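Local coordinates for protein hydrogen peroxide-inducible genes activator (Corynebacterium glutamicum, PDB 6G1B) that probably senses hydrogen peroxide through a LysR-type ligand-binding domain and switches transcription of peroxide-inducible genes through a winged helix-turn-helix domain, at residues D200-D205 / S228-T233; L191-L196 / L210-V215; L13-T18 / S43-A48. The protein carries 1 engineered substitution. All coordinates share one frame; numbering follows the deposited sequence. Where two conformers were deposited one is given.

Interaction 1: residues D200-D205 / S228-T233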
loop_
_atom_site.group_PDB
_atom_site.type_symbol
_atom_site.label_atom_id
_atom_site.label_comp_id
_atom_site.label_asym_id
_atom_site.label_seq_id
_atom_site.Cartn_x
_atom_site.Cartn_y
_atom_site.Cartn_z
ATOM N N ASP B 200 -7.881 16.823 -4.808
ATOM C CA ASP B 200 -7.734 16.490 -6.231
ATOM C C ASP B 200 -6.270 16.484 -6.710
ATOM O O ASP B 200 -5.895 17.187 -7.687
ATOM C CB ASP B 200 -8.606 17.439 -7.080
ATOM C CG ASP B 200 -10.015 16.938 -7.272
ATOM O OD1 ASP B 200 -10.129 15.779 -7.739
ATOM O OD2 ASP B 200 -11.003 17.701 -7.030
ATOM N N LEU B 201 -5.444 15.751 -5.974
ATOM C CA LEU B 201 -4.000 15.768 -6.206
ATOM C C LEU B 201 -3.632 15.105 -7.539
ATOM O O LEU B 201 -4.108 14.019 -7.860
ATOM C CB LEU B 201 -3.235 15.044 -5.090
ATOM C CG LEU B 201 -2.942 15.721 -3.765
ATOM C CD1 LEU B 201 -1.952 14.839 -3.029
ATOM C CD2 LEU B 201 -2.322 17.107 -3.846
ATOM N N LEU B 202 -2.827 15.802 -8.324
ATOM C CA LEU B 202 -2.201 15.253 -9.498
ATOM C C LEU B 202 -0.725 15.146 -9.116
ATOM O O LEU B 202 -0.055 16.127 -8.812
ATOM C CB LEU B 202 -2.359 16.200 -10.660
ATOM C CG LEU B 202 -3.711 16.840 -10.917
ATOM C CD1 LEU B 202 -3.582 18.373 -11.008
ATOM C CD2 LEU B 202 -4.282 16.270 -12.195
ATOM N N LEU B 203 -0.268 13.908 -9.077
ATOM C CA LEU B 203 1.012 13.552 -8.527
ATOM C C LEU B 203 1.910 13.096 -9.647
ATOM O O LEU B 203 1.450 12.513 -10.611
ATOM C CB LEU B 203 0.837 12.422 -7.527
ATOM C CG LEU B 203 -0.004 12.779 -6.283
ATOM C CD1 LEU B 203 -0.446 11.525 -5.541
ATOM C CD2 LEU B 203 0.732 13.739 -5.365
ATOM N N LEU B 204 3.183 13.433 -9.520
ATOM C CA LEU B 204 4.210 13.007 -10.445
ATOM C C LEU B 204 4.995 11.879 -9.804
ATOM O O LEU B 204 5.029 11.760 -8.582
ATOM C CB LEU B 204 5.179 14.153 -10.745
ATOM C CG LEU B 204 4.605 15.410 -11.341
ATOM C CD1 LEU B 204 5.682 16.468 -11.536
ATOM C CD2 LEU B 204 3.971 15.083 -12.676
ATOM N N ASP B 205 5.696 11.115 -10.633
ATOM C CA ASP B 205 6.670 10.167 -10.170
ATOM C C ASP B 205 8.004 10.857 -9.762
ATOM O O ASP B 205 9.012 10.753 -10.444
ATOM C CB ASP B 205 6.855 9.089 -11.241
ATOM C CG ASP B 205 7.770 7.962 -10.786
ATOM O OD1 ASP B 205 7.757 7.603 -9.568
ATOM O OD2 ASP B 205 8.533 7.471 -11.670
ATOM N N SER B 228 -5.978 9.073 -8.960
ATOM C CA SER B 228 -6.447 10.367 -9.422
ATOM C C SER B 228 -7.857 10.224 -9.940
ATOM O O SER B 228 -8.213 9.218 -10.549
ATOM C CB SER B 228 -5.531 10.923 -10.504
ATOM O OG SER B 228 -4.401 11.554 -9.909
ATOM N N THR B 229 -8.630 11.274 -9.706
ATOM C CA THR B 229 -10.072 11.303 -9.962
ATOM C C THR B 229 -10.391 12.384 -11.008
ATOM O O THR B 229 -11.530 12.877 -11.096
ATOM C CB THR B 229 -10.819 11.613 -8.649
ATOM O OG1 THR B 229 -12.229 11.751 -8.894
ATOM C CG2 THR B 229 -10.263 12.890 -7.982
ATOM N N THR B 230 -9.389 12.665 -11.843
ATOM C CA THR B 230 -9.344 13.835 -12.722
ATOM C C THR B 230 -9.240 13.386 -14.177
ATOM O O THR B 230 -8.986 12.207 -14.452
ATOM C CB THR B 230 -8.133 14.757 -12.406
ATOM O OG1 THR B 230 -8.100 15.835 -13.348
ATOM C CG2 THR B 230 -6.784 14.007 -12.481
ATOM N N ALA B 231 -9.451 14.314 -15.117
ATOM C CA ALA B 231 -9.278 14.027 -16.547
ATOM C C ALA B 231 -7.844 13.626 -16.915
ATOM O O ALA B 231 -7.634 12.978 -17.923
ATOM C CB ALA B 231 -9.720 15.216 -17.389
ATOM N N VAL B 232 -6.876 14.051 -16.120
ATOM C CA VAL B 232 -5.466 13.693 -16.290
ATOM C C VAL B 232 -5.097 12.420 -15.534
ATOM O O VAL B 232 -4.809 12.447 -14.345
ATOM C CB VAL B 232 -4.541 14.834 -15.846
ATOM C CG1 VAL B 232 -3.082 14.464 -16.104
ATOM C CG2 VAL B 232 -4.945 16.129 -16.542
ATOM N N THR B 233 -5.102 11.304 -16.263
ATOM C CA THR B 233 -4.590 10.032 -15.784
ATOM C C THR B 233 -3.160 10.109 -15.266
ATOM O O THR B 233 -2.863 9.606 -14.202
ATOM C CB THR B 233 -4.663 8.992 -16.900
ATOM O OG1 THR B 233 -6.028 8.914 -17.322
ATOM C CG2 THR B 233 -4.198 7.590 -16.425
HETATM O O HOH W 1 -1.757 11.830 -9.557
#
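L202 carries the apolar half of this contact, and its CD2 does the touching. CD2 meets both T230 and V232, and the leucine crosses both side chains at about a right angle. It meets V232 at the branch carbon, with CD2 3.9 Å from CB. It also presses on the T230 methyl, with CD2 3.4 Å from CG2. That is tight for two carbons, but T230 was modelled in two conformers, so the exact closeness is doubtful. In the conformer described, OG1 of T230 is anti to the backbone N (chi1 177°), and this leaves the methyl to face the leucine.

The polar half centres on S228. Its OG lies 3.2 Å from L201 O, at best a weak hydrogen bond. The same hydroxyl is 2.7 Å from a water, and its proton could go to either partner. The water accepts from L203 N at 2.6 Å. One serine therefore serves two backbone groups of 200-205, one of them through the water. D200 and T229 cross at about a right angle at the outer end of the contact.

Both segments belong to the LysR substrate-binding domain. D200 and L202 also share backbone hydrogen bonds with S251, and L202 O accepts from T252 OG1. L204 and V232 pack on helix 238-246. V232 also pairs in a parallel beta ladder with a strand of another chain, so the sheet continues across the interface.

Interaction 2: residues L191-L196 / L210-V215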
loop_
_atom_site.group_PDB
_atom_site.type_symbol
_atom_site.label_atom_id
_atom_site.label_comp_id
_atom_site.label_asym_id
_atom_site.label_seq_id
_atom_site.Cartn_x
_atom_site.Cartn_y
_atom_site.Cartn_z
ATOM N N LEU B 191 -2.894 20.411 7.550
ATOM C CA LEU B 191 -3.632 19.381 6.822
ATOM C C LEU B 191 -3.216 18.004 7.261
ATOM O O LEU B 191 -2.046 17.770 7.523
ATOM C CB LEU B 191 -3.419 19.503 5.300
ATOM C CG LEU B 191 -3.922 20.798 4.658
ATOM C CD1 LEU B 191 -3.567 20.838 3.189
ATOM C CD2 LEU B 191 -5.435 20.879 4.855
ATOM N N GLU B 192 -4.194 17.103 7.332
ATOM C CA GLU B 192 -3.968 15.691 7.669
ATOM C C GLU B 192 -4.009 14.904 6.376
ATOM O O GLU B 192 -4.398 15.450 5.345
ATOM C CB GLU B 192 -5.067 15.202 8.635
ATOM C CG GLU B 192 -4.995 15.822 10.039
ATOM C CD GLU B 192 -3.621 15.656 10.731
ATOM O OE1 GLU B 192 -3.160 16.577 11.466
ATOM O OE2 GLU B 192 -2.958 14.615 10.520
ATOM N N LEU B 193 -3.639 13.626 6.417
ATOM C CA LEU B 193 -3.715 12.784 5.217
ATOM C C LEU B 193 -5.122 12.696 4.625
ATOM O O LEU B 193 -5.274 12.673 3.401
ATOM C CB LEU B 193 -3.152 11.387 5.440
ATOM C CG LEU B 193 -1.639 11.232 5.343
ATOM C CD1 LEU B 193 -1.213 9.779 5.389
ATOM C CD2 LEU B 193 -1.045 11.909 4.118
ATOM N N SER B 194 -6.141 12.708 5.466
ATOM C CA SER B 194 -7.527 12.818 4.980
ATOM C C SER B 194 -7.799 13.946 3.958
ATOM O O SER B 194 -8.742 13.846 3.172
ATOM C CB SER B 194 -8.490 13.021 6.146
ATOM O OG SER B 194 -8.275 14.260 6.782
ATOM N N ALA B 195 -7.016 15.022 4.002
ATOM C CA ALA B 195 -7.147 16.118 3.038
ATOM C C ALA B 195 -6.985 15.698 1.585
ATOM O O ALA B 195 -7.461 16.397 0.705
ATOM C CB ALA B 195 -6.150 17.203 3.359
ATOM N N LEU B 196 -6.324 14.558 1.334
ATOM C CA LEU B 196 -6.173 13.972 -0.019
ATOM C C LEU B 196 -7.497 13.826 -0.757
ATOM O O LEU B 196 -7.576 14.103 -1.961
ATOM C CB LEU B 196 -5.562 12.576 0.060
ATOM C CG LEU B 196 -4.117 12.471 0.505
ATOM C CD1 LEU B 196 -3.732 11.018 0.658
ATOM C CD2 LEU B 196 -3.226 13.117 -0.506
ATOM N N LEU B 210 4.383 9.807 1.314
ATOM C CA LEU B 210 3.326 10.347 2.185
ATOM C C LEU B 210 2.887 9.305 3.202
ATOM O O LEU B 210 2.475 8.205 2.825
ATOM C CB LEU B 210 2.106 10.829 1.372
ATOM C CG LEU B 210 1.892 12.353 1.302
ATOM C CD1 LEU B 210 3.028 13.029 0.567
ATOM C CD2 LEU B 210 0.584 12.696 0.617
ATOM N N HIS B 211 2.981 9.647 4.481
ATOM C CA HIS B 211 2.479 8.776 5.569
ATOM C C HIS B 211 2.357 9.586 6.858
ATOM O O HIS B 211 2.992 10.656 7.012
ATOM C CB HIS B 211 3.388 7.527 5.798
ATOM C CG HIS B 211 4.781 7.859 6.226
ATOM N ND1 HIS B 211 5.836 7.966 5.346
ATOM C CD2 HIS B 211 5.286 8.154 7.445
ATOM C CE1 HIS B 211 6.932 8.300 6.006
ATOM N NE2 HIS B 211 6.619 8.433 7.279
ATOM N N ASP B 212 1.553 9.054 7.778
ATOM C CA ASP B 212 1.530 9.472 9.190
ATOM C C ASP B 212 1.667 8.207 10.035
ATOM O O ASP B 212 1.919 7.143 9.476
ATOM C CB ASP B 212 0.264 10.291 9.509
ATOM C CG ASP B 212 -1.049 9.485 9.327
ATOM O OD1 ASP B 212 -1.041 8.246 9.471
ATOM O OD2 ASP B 212 -2.094 10.102 9.025
ATOM N N GLN B 213 1.466 8.295 11.350
ATOM C CA GLN B 213 1.737 7.150 12.266
ATOM C C GLN B 213 0.800 5.953 12.102
ATOM O O GLN B 213 1.108 4.854 12.576
ATOM C CB GLN B 213 1.715 7.602 13.736
ATOM C CG GLN B 213 2.801 8.617 14.117
ATOM C CD GLN B 213 2.333 10.071 14.014
ATOM O OE1 GLN B 213 2.251 10.625 12.905
ATOM N NE2 GLN B 213 2.004 10.692 15.165
ATOM N N ILE B 214 -0.345 6.170 11.452
ATOM C CA ILE B 214 -1.395 5.147 11.288
ATOM C C ILE B 214 -1.527 4.624 9.847
ATOM O O ILE B 214 -1.687 3.433 9.662
ATOM C CB ILE B 214 -2.738 5.727 11.781
ATOM C CG1 ILE B 214 -2.617 6.116 13.266
ATOM C CG2 ILE B 214 -3.870 4.722 11.600
ATOM C CD1 ILE B 214 -3.612 7.142 13.733
ATOM N N VAL B 215 -1.467 5.518 8.852
ATOM C CA VAL B 215 -1.654 5.182 7.428
ATOM C C VAL B 215 -0.340 5.396 6.647
ATOM O O VAL B 215 0.300 6.419 6.790
ATOM C CB VAL B 215 -2.800 6.037 6.831
ATOM C CG1 VAL B 215 -2.771 6.086 5.315
ATOM C CG2 VAL B 215 -4.157 5.539 7.304
HETATM O O HOH W 2 -2.994 12.491 8.865
#
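The 3-10 segment that includes 193-196 lies beside the end of strand 209-211, with L193 CA 7.4 Å from D212 CA. L193 carries most of the contact. Its two methyls part: CD2 meets L210 CD2 at 3.9 Å, while CD1 sits over the backbone of H211 and D212, 3.7 Å from D212 N. CD1 also touches V215 CG1. L196 slides past L210 in the opposite direction and adds a second methyl contact.

D212 forms an Asx motif. Its OD1 accepts from I214 N, which closes the Asx turn, and from V215 N. The V215 N bond is 2.8 Å long and nearly straight at 177°, while I214 N comes from 31° out of the carboxylate plane. CG lies between the backbone N and the carbonyl carbon (chi1 63°), which brings OD1 back to these amides. The turn lies within the loop between C209 and C218, which form a disulfide here, consistent with the redox switch of OxyR proteins.

OD2 accepts from a water 2.6 Å away. That water also donates to E192 OE2 and accepts from L193 N, so it bridges two carboxylates. E197 of the second subunit brings another acid near OD2, and L196 packs on V215 of that subunit.

Interaction 3: residues L13-T18 / S43-A48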
loop_
_atom_site.group_PDB
_atom_site.type_symbol
_atom_site.label_atom_id
_atom_site.label_comp_id
_atom_site.label_asym_id
_atom_site.label_seq_id
_atom_site.Cartn_x
_atom_site.Cartn_y
_atom_site.Cartn_z
ATOM N N LEU B 13 34.174 4.789 20.088
ATOM C CA LEU B 13 33.619 4.503 18.762
ATOM C C LEU B 13 33.846 3.044 18.360
ATOM O O LEU B 13 32.996 2.456 17.720
ATOM C CB LEU B 13 34.191 5.445 17.676
ATOM C CG LEU B 13 33.837 6.922 17.802
ATOM C CD1 LEU B 13 34.687 7.772 16.885
ATOM C CD2 LEU B 13 32.373 7.198 17.513
ATOM N N ALA B 14 34.985 2.467 18.724
ATOM C CA ALA B 14 35.258 1.060 18.395
ATOM C C ALA B 14 34.252 0.155 19.114
ATOM O O ALA B 14 33.737 -0.804 18.514
ATOM C CB ALA B 14 36.688 0.667 18.725
ATOM N N GLN B 15 33.935 0.478 20.367
ATOM C CA GLN B 15 32.903 -0.274 21.081
ATOM C C GLN B 15 31.544 -0.150 20.408
ATOM O O GLN B 15 30.876 -1.152 20.197
ATOM C CB GLN B 15 32.842 0.145 22.546
ATOM C CG GLN B 15 34.026 -0.396 23.347
ATOM C CD GLN B 15 34.251 0.327 24.661
ATOM O OE1 GLN B 15 33.650 1.373 24.935
ATOM N NE2 GLN B 15 35.127 -0.230 25.475
ATOM N N LEU B 16 31.160 1.069 20.047
ATOM C CA LEU B 16 29.900 1.304 19.321
ATOM C C LEU B 16 29.862 0.567 17.970
ATOM O O LEU B 16 28.830 0.006 17.618
ATOM C CB LEU B 16 29.620 2.798 19.138
ATOM C CG LEU B 16 29.451 3.645 20.415
ATOM C CD1 LEU B 16 29.352 5.108 20.028
ATOM C CD2 LEU B 16 28.253 3.272 21.266
ATOM N N ARG B 17 30.991 0.540 17.253
ATOM C CA ARG B 17 31.079 -0.182 15.963
ATOM C C ARG B 17 30.900 -1.694 16.147
ATOM O O ARG B 17 30.244 -2.369 15.323
ATOM C CB ARG B 17 32.378 0.138 15.194
ATOM C CG ARG B 17 32.216 1.197 14.101
ATOM C CD ARG B 17 33.484 1.452 13.264
ATOM N NE ARG B 17 34.506 2.175 14.036
ATOM C CZ ARG B 17 34.712 3.497 14.038
ATOM N NH1 ARG B 17 33.996 4.335 13.271
ATOM N NH2 ARG B 17 35.680 3.994 14.810
ATOM N N THR B 18 31.460 -2.233 17.224
ATOM C CA THR B 18 31.243 -3.648 17.579
ATOM C C THR B 18 29.764 -3.955 17.824
ATOM O O THR B 18 29.259 -4.955 17.355
ATOM C CB THR B 18 32.102 -4.044 18.779
ATOM O OG1 THR B 18 33.433 -4.223 18.312
ATOM C CG2 THR B 18 31.644 -5.354 19.416
ATOM N N SER B 43 34.054 -9.936 21.184
ATOM C CA SER B 43 33.407 -10.229 22.455
ATOM C C SER B 43 33.881 -9.310 23.599
ATOM O O SER B 43 33.057 -8.773 24.374
ATOM C CB SER B 43 33.605 -11.710 22.818
ATOM O OG SER B 43 33.119 -12.009 24.100
ATOM N N GLN B 44 35.195 -9.130 23.694
ATOM C CA GLN B 44 35.778 -8.280 24.734
ATOM C C GLN B 44 35.206 -6.863 24.644
ATOM O O GLN B 44 34.752 -6.318 25.639
ATOM C CB GLN B 44 37.309 -8.249 24.620
ATOM C CG GLN B 44 38.006 -7.970 25.935
ATOM C CD GLN B 44 39.483 -8.346 25.951
ATOM O OE1 GLN B 44 39.921 -9.257 25.239
ATOM N NE2 GLN B 44 40.251 -7.665 26.804
ATOM N N ALA B 45 35.194 -6.301 23.438
ATOM C CA ALA B 45 34.696 -4.936 23.215
ATOM C C ALA B 45 33.208 -4.792 23.544
ATOM O O ALA B 45 32.779 -3.790 24.138
ATOM C CB ALA B 45 34.960 -4.482 21.766
ATOM N N LEU B 46 32.420 -5.778 23.154
ATOM C CA LEU B 46 30.990 -5.754 23.482
ATOM C C LEU B 46 30.770 -5.824 24.994
ATOM O O LEU B 46 29.976 -5.066 25.545
ATOM C CB LEU B 46 30.255 -6.909 22.792
ATOM C CG LEU B 46 28.750 -7.003 23.122
ATOM C CD1 LEU B 46 28.030 -5.799 22.532
ATOM C CD2 LEU B 46 28.190 -8.317 22.648
ATOM N N VAL B 47 31.481 -6.721 25.659
ATOM C CA VAL B 47 31.326 -6.899 27.141
ATOM C C VAL B 47 31.805 -5.654 27.880
ATOM O O VAL B 47 31.243 -5.295 28.913
ATOM C CB VAL B 47 32.041 -8.163 27.653
ATOM C CG1 VAL B 47 31.954 -8.280 29.169
ATOM C CG2 VAL B 47 31.421 -9.422 27.033
ATOM N N ALA B 48 32.801 -4.966 27.325
ATOM C CA ALA B 48 33.253 -3.711 27.925
ATOM C C ALA B 48 32.133 -2.656 27.870
ATOM O O ALA B 48 31.885 -1.944 28.850
ATOM C CB ALA B 48 34.528 -3.212 27.276
#
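The amide of Q15 is the flat group of this contact, and segment 43-48 lies on one side of its plane. A48 CB stands well out of that plane near the nitrogen, 3.5 Å from Q15 NE2. Further back, Q15 CG rests 3.7 Å from A45 O on the same side. At the other end, OE1 accepts from Y9 OH and T12 N. These bonds fix the amide's rotation and leave the NH2 end turned to the alanine methyl. Beyond CG the glutamine is extended (chi2 162°), and this carries it out to A48.

T18, one turn on, points at the second helix. OG1 lies 3.8 Å from A45 CB. With OG1 beside the backbone N (chi1 -77°), the methyl is anti to that N and reaches L46, CG2 4.0 Å from CB. A45 and Q15 form the closest CA pair. The axes of 13-18 and 43-48 approach to 8.6 Å and cross at -105°.

This is the first helix of the winged helix-turn-helix domain against helix 39-53, the probable DNA-recognition helix in this family. On the far side, L13 and L16 pack on helix 69-92. L46 also touches I58 and R60 of strand 58-60.

Interactions 1 and 2 adjoin in the substrate-binding domain. Their centres are 17 Å apart, and they touch where L201 CD1 lies 3.3 Å from L196 CD2. Their segments alternate along the chain, so the two contacts interlock the loops around strand 209-211 and the C209-C218 disulfide. Interaction 2 also meets the second subunit, and V232 of interaction 1 a strand of another chain. Interaction 3 stands apart in the DNA-binding domain: its nearest atoms are about 26 Å from interaction 2 and about 35 Å from interaction 1. The bound hydrogen peroxide is lined by I168, P169 and Q305, none of which lies in these segments. L46 of interaction 3 has its side chain about 12 Å from a bound 3-pyridinium-1-ylpropane-1-sulfonate.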